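Local atomic coordinates of type 3 secretion system chaperone PscG (Pseudomonas aeruginosa, PDB entry 2UWJ), a protein that acts with PscE as a cytoplasmic chaperone that stops the needle protein PscF from polymerising prematurely and is required for assembly of the type III secretion needle. Residues 29-33 against 41-45; 71-75 against 90-94. One frame throughout, in Å; residues are numbered along the deposited sequence.

Interaction 1 (29-33 against 41-45); sequences AEWLE and ARLIR
R45 reaches from helix 38-51 to helix 22-34, meeting A29, E33 and E30 in turn. Its CG is anti to the carbonyl carbon (chi1 -81°), and the chain then runs extended to NE, carrying R45 CG past the methyl of A29, 3.9 Å from A29 CB. CD follows beside the carboxylate of E33. R45 NE gives a nearly straight bond of 2.8 Å to E33 OE2. R45 NH2 adds a second of 3.0 Å to E33 OE1, forming a side-on salt bridge with one nitrogen to each oxygen. Both oxygens lie close to the guanidinium plane, yet the carboxylate is tilted 33° from it and is met from above its own plane. R45 NH2 also lies 3.4 Å from E30 CG. R45 NH1 donates to a water that in turn donates to E30 OE2. The two helices form an antiparallel hairpin, in keeping with a member of the TPR clan; the segment axes come within 9.0 Å, and A29 and A41 are the closest residues by CA. A41 CB rests 3.4 Å from A29 O and also touches E33 CG and L32 CB. On the side covered by helix 4-17, L32 and I44 cross at about a right angle, and L32 CD1 and I44 CD1 come to 3.4 Å, tighter than usual for methyls; I6 of that helix packs on L32 and A13 on I44.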
loop_
_atom_site.group_PDB
_atom_site.type_symbol
_atom_site.label_atom_id
_atom_site.label_comp_id
_atom_site.label_asym_id
_atom_site.label_seq_id
_atom_site.Cartn_x
_atom_site.Cartn_y
_atom_site.Cartn_z
ATOM N N ALA C 29 1.433 17.900 9.251
ATOM C CA ALA C 29 2.884 17.715 9.214
ATOM C C ALA C 29 3.547 18.269 10.483
ATOM O O ALA C 29 4.475 17.650 11.024
ATOM C CB ALA C 29 3.496 18.414 7.978
ATOM N N GLU C 30 3.115 19.439 10.922
ATOM C CA GLU C 30 3.695 20.068 12.143
ATOM C C GLU C 30 3.476 19.161 13.352
ATOM O O GLU C 30 4.401 18.880 14.145
ATOM C CB GLU C 30 3.051 21.438 12.400
ATOM C CG GLU C 30 3.672 22.419 11.525
ATOM C CD GLU C 30 3.058 23.813 11.652
ATOM O OE1 GLU C 30 2.436 24.077 12.709
ATOM O OE2 GLU C 30 3.234 24.614 10.692
ATOM N N TRP C 31 2.262 18.655 13.464
ATOM C CA TRP C 31 1.948 17.704 14.554
ATOM C C TRP C 31 2.799 16.418 14.437
ATOM O O TRP C 31 3.314 15.940 15.437
ATOM C CB TRP C 31 0.458 17.415 14.496
ATOM C CG TRP C 31 -0.004 16.329 15.381
ATOM C CD1 TRP C 31 -0.126 16.356 16.755
ATOM C CD2 TRP C 31 -0.502 15.073 14.957
ATOM N NE1 TRP C 31 -0.682 15.175 17.196
ATOM C CE2 TRP C 31 -0.924 14.375 16.108
ATOM C CE3 TRP C 31 -0.637 14.462 13.700
ATOM C CZ2 TRP C 31 -1.466 13.106 16.048
ATOM C CZ3 TRP C 31 -1.180 13.184 13.631
ATOM C CH2 TRP C 31 -1.590 12.520 14.807
ATOM N N LEU C 32 2.974 15.852 13.227
ATOM C CA LEU C 32 3.813 14.660 13.048
ATOM C C LEU C 32 5.257 14.953 13.497
ATOM O O LEU C 32 5.943 14.080 14.036
ATOM C CB LEU C 32 3.833 14.188 11.580
ATOM C CG LEU C 32 2.526 13.525 11.135
ATOM C CD1 LEU C 32 2.561 13.430 9.597
ATOM C CD2 LEU C 32 2.391 12.104 11.796
ATOM N N GLU C 33 5.731 16.165 13.246
ATOM C CA GLU C 33 7.076 16.498 13.692
ATOM C C GLU C 33 7.115 16.521 15.240
ATOM O O GLU C 33 8.069 16.045 15.847
ATOM C CB GLU C 33 7.516 17.827 13.085
ATOM C CG GLU C 33 8.034 17.650 11.661
ATOM C CD GLU C 33 8.296 18.958 10.942
ATOM O OE1 GLU C 33 8.094 20.031 11.548
ATOM O OE2 GLU C 33 8.709 18.920 9.756
ATOM N N ALA C 41 6.552 13.684 7.889
ATOM C CA ALA C 41 6.169 15.106 7.875
ATOM C C ALA C 41 6.853 15.807 6.672
ATOM O O ALA C 41 6.236 16.636 6.014
ATOM C CB ALA C 41 6.620 15.814 9.153
ATOM N N ARG C 42 8.116 15.465 6.429
ATOM C CA ARG C 42 8.915 16.086 5.369
ATOM C C ARG C 42 8.300 15.757 3.996
ATOM O O ARG C 42 8.150 16.633 3.141
ATOM C CB ARG C 42 10.362 15.599 5.506
ATOM C CG ARG C 42 11.338 16.208 4.514
ATOM C CD ARG C 42 11.446 17.664 4.732
ATOM N NE ARG C 42 11.806 18.001 6.114
ATOM C CZ ARG C 42 13.029 17.986 6.660
ATOM N NH1 ARG C 42 14.121 17.636 5.975
ATOM N NH2 ARG C 42 13.151 18.380 7.938
ATOM N N LEU C 43 7.950 14.494 3.788
ATOM C CA LEU C 43 7.218 14.065 2.583
ATOM C C LEU C 43 5.957 14.922 2.348
ATOM O O LEU C 43 5.689 15.438 1.233
ATOM C CB LEU C 43 6.764 12.582 2.744
ATOM C CG LEU C 43 5.759 12.112 1.665
ATOM C CD1 LEU C 43 6.464 12.257 0.332
ATOM C CD2 LEU C 43 5.345 10.603 1.855
ATOM N N ILE C 44 5.156 15.090 3.386
ATOM C CA ILE C 44 3.911 15.869 3.251
ATOM C C ILE C 44 4.176 17.334 2.919
ATOM O O ILE C 44 3.541 17.909 2.023
ATOM C CB ILE C 44 3.050 15.761 4.572
ATOM C CG1 ILE C 44 2.485 14.312 4.711
ATOM C CG2 ILE C 44 1.902 16.786 4.544
ATOM C CD1 ILE C 44 2.200 13.888 6.273
ATOM N N ARG C 45 5.127 17.925 3.623
ATOM C CA ARG C 45 5.512 19.319 3.405
ATOM C C ARG C 45 5.943 19.496 1.951
ATOM O O ARG C 45 5.512 20.421 1.277
ATOM C CB ARG C 45 6.711 19.661 4.312
ATOM C CG ARG C 45 6.336 19.997 5.800
ATOM C CD ARG C 45 7.569 20.437 6.548
ATOM N NE ARG C 45 7.315 20.632 7.981
ATOM C CZ ARG C 45 6.679 21.689 8.484
ATOM N NH1 ARG C 45 6.235 22.625 7.654
ATOM N NH2 ARG C 45 6.521 21.842 9.807
HETATM O O HOH W 1 5.478 25.089 9.401
HETATM O O HOH W 2 10.811 20.615 9.005
#

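Interaction 2 (71-75 against 90-94); sequences EPWFA and RLAGL
Helices 71-80 and 84-95 run antiparallel at 155°, the axes of segments 71-75 and 90-94 10.4 Å apart, with A75 facing R90 and E71 facing L94. R90 contributes more buried surface than any other residue of the two segments. With CG anti to the backbone N (chi1 -172°) its chain runs extended to R90 CD, which lies 3.4 Å from A75 N; the bend at chi3 (-52°) then turns NE and the guanidinium over F74 CB. One face of that group is covered by the CB of F74, 3.5 Å above its plane and over its centre; the F74 ring itself stands steeply inclined to the guanidinium and leads away toward F61 and I46. At the edge, R90 NH1 donates to E71 OE1 at 2.8 Å. The oxygen accepts on its syn side and lies almost exactly in the guanidinium plane, although the two side chains cross at about a right angle. A bend at chi2 in E71 brings its carboxylate round to this position. A water bridges the same pair, accepting from NH1 and donating to E71 OE2. L94 CD2 packs 3.7 Å from E71 CB; farther along, L91 CD2 meets A75 CB at 3.9 Å. Helix 100-113 continues this packing, touching P72 and L94 in the manner of the stacked helices of a TPR-like array. E71 OE2 also accepts from N65 ND2, and R90 NE forms a salt bridge with E78, one turn beyond A75. The arginine is thus shared between two glutamates of one helix, each through a different nitrogen, which fixes the rotation of its guanidinium, and its positive charge is probably balanced by two carboxylates.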
loop_
_atom_site.group_PDB
_atom_site.type_symbol
_atom_site.label_atom_id
_atom_site.label_comp_id
_atom_site.label_asym_id
_atom_site.label_seq_id
_atom_site.Cartn_x
_atom_site.Cartn_y
_atom_site.Cartn_z
ATOM N N GLU C 71 14.131 12.054 -2.673
ATOM C CA GLU C 71 14.867 12.598 -3.849
ATOM C C GLU C 71 14.022 12.798 -5.138
ATOM O O GLU C 71 14.232 13.769 -5.835
ATOM C CB GLU C 71 16.116 11.769 -4.158
ATOM C CG GLU C 71 17.223 11.907 -3.095
ATOM C CD GLU C 71 17.901 13.284 -3.208
ATOM O OE1 GLU C 71 18.250 13.657 -4.352
ATOM O OE2 GLU C 71 18.041 13.983 -2.191
ATOM N N PRO C 72 13.111 11.855 -5.474
ATOM C CA PRO C 72 12.317 12.075 -6.690
ATOM C C PRO C 72 11.577 13.428 -6.694
ATOM O O PRO C 72 11.402 14.015 -7.755
ATOM C CB PRO C 72 11.325 10.894 -6.696
ATOM C CG PRO C 72 12.191 9.743 -6.037
ATOM C CD PRO C 72 12.882 10.497 -4.904
ATOM N N TRP C 73 11.089 13.870 -5.522
ATOM C CA TRP C 73 10.383 15.128 -5.434
ATOM C C TRP C 73 11.296 16.276 -5.825
ATOM O O TRP C 73 10.835 17.208 -6.509
ATOM C CB TRP C 73 9.841 15.394 -4.018
ATOM C CG TRP C 73 8.897 14.335 -3.614
ATOM C CD1 TRP C 73 9.194 13.134 -2.996
ATOM C CD2 TRP C 73 7.485 14.342 -3.827
ATOM N NE1 TRP C 73 8.026 12.395 -2.809
ATOM C CE2 TRP C 73 6.969 13.126 -3.308
ATOM C CE3 TRP C 73 6.597 15.267 -4.409
ATOM C CZ2 TRP C 73 5.593 12.822 -3.354
ATOM C CZ3 TRP C 73 5.222 14.951 -4.449
ATOM C CH2 TRP C 73 4.745 13.762 -3.930
ATOM N N PHE C 74 12.562 16.241 -5.418
ATOM C CA PHE C 74 13.485 17.330 -5.801
ATOM C C PHE C 74 13.754 17.292 -7.333
ATOM O O PHE C 74 13.799 18.360 -7.959
ATOM C CB PHE C 74 14.793 17.265 -4.986
ATOM C CG PHE C 74 14.547 17.224 -3.488
ATOM C CD1 PHE C 74 13.586 18.048 -2.912
ATOM C CD2 PHE C 74 15.269 16.337 -2.662
ATOM C CE1 PHE C 74 13.332 18.002 -1.503
ATOM C CE2 PHE C 74 15.028 16.284 -1.274
ATOM C CZ PHE C 74 14.068 17.106 -0.699
ATOM N N ALA C 75 13.924 16.095 -7.918
ATOM C CA ALA C 75 14.073 15.989 -9.393
ATOM C C ALA C 75 12.806 16.640 -10.062
ATOM O O ALA C 75 12.906 17.411 -11.031
ATOM C CB ALA C 75 14.131 14.522 -9.822
ATOM N N ARG C 90 20.983 14.897 -10.695
ATOM C CA ARG C 90 20.238 14.183 -9.655
ATOM C C ARG C 90 19.792 12.805 -10.188
ATOM O O ARG C 90 20.000 11.766 -9.527
ATOM C CB ARG C 90 19.023 15.028 -9.178
ATOM C CG ARG C 90 18.318 14.414 -7.934
ATOM C CD ARG C 90 17.207 15.337 -7.399
ATOM N NE ARG C 90 17.646 16.720 -7.146
ATOM C CZ ARG C 90 18.201 17.187 -6.016
ATOM N NH1 ARG C 90 18.437 16.409 -4.950
ATOM N NH2 ARG C 90 18.490 18.481 -5.925
ATOM N N LEU C 91 19.176 12.770 -11.378
ATOM C CA LEU C 91 18.750 11.480 -11.937
ATOM C C LEU C 91 19.925 10.512 -12.099
ATOM O O LEU C 91 19.823 9.334 -11.721
ATOM C CB LEU C 91 18.016 11.636 -13.278
ATOM C CG LEU C 91 16.717 12.427 -13.237
ATOM C CD1 LEU C 91 16.025 12.360 -14.603
ATOM C CD2 LEU C 91 15.822 11.825 -12.102
ATOM N N ALA C 92 21.059 11.002 -12.604
ATOM C CA ALA C 92 22.241 10.129 -12.756
ATOM C C ALA C 92 22.646 9.550 -11.378
ATOM O O ALA C 92 23.018 8.386 -11.269
ATOM C CB ALA C 92 23.446 10.931 -13.401
ATOM N N GLY C 93 22.553 10.356 -10.324
ATOM C CA GLY C 93 22.892 9.862 -8.999
ATOM C C GLY C 93 21.928 8.765 -8.530
ATOM O O GLY C 93 22.348 7.705 -8.070
ATOM N N LEU C 94 20.631 9.006 -8.667
ATOM C CA LEU C 94 19.618 8.046 -8.245
ATOM C C LEU C 94 19.677 6.742 -9.041
ATOM O O LEU C 94 19.248 5.684 -8.563
ATOM C CB LEU C 94 18.216 8.656 -8.401
ATOM C CG LEU C 94 18.004 9.837 -7.473
ATOM C CD1 LEU C 94 16.632 10.398 -7.729
ATOM C CD2 LEU C 94 18.230 9.391 -6.000
HETATM O O HOH W 3 19.403 16.244 -2.240
#

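How the interactions relate
Both contacts join antiparallel helices through an arginine-glutamate salt bridge and small and branched apolar residues, but they lie on opposite sides of the chain's centre, about 21 Å apart between their own centres. Interaction 1 is partly buried: the glutamate takes two arginine nitrogens, and waters extend the polar network. Interaction 2 is a buried contact; its bridge between the segments uses a single nitrogen, with a side-chain CB over the guanidinium face. The helices approach more closely in interaction 1, consistent with the small alanines that face each other there. The four segments lie on four different helices, yet the contacts meet where L43 CD1 packs 3.5 Å from W73 NE1, linking helix 38-51 to helix 71-80.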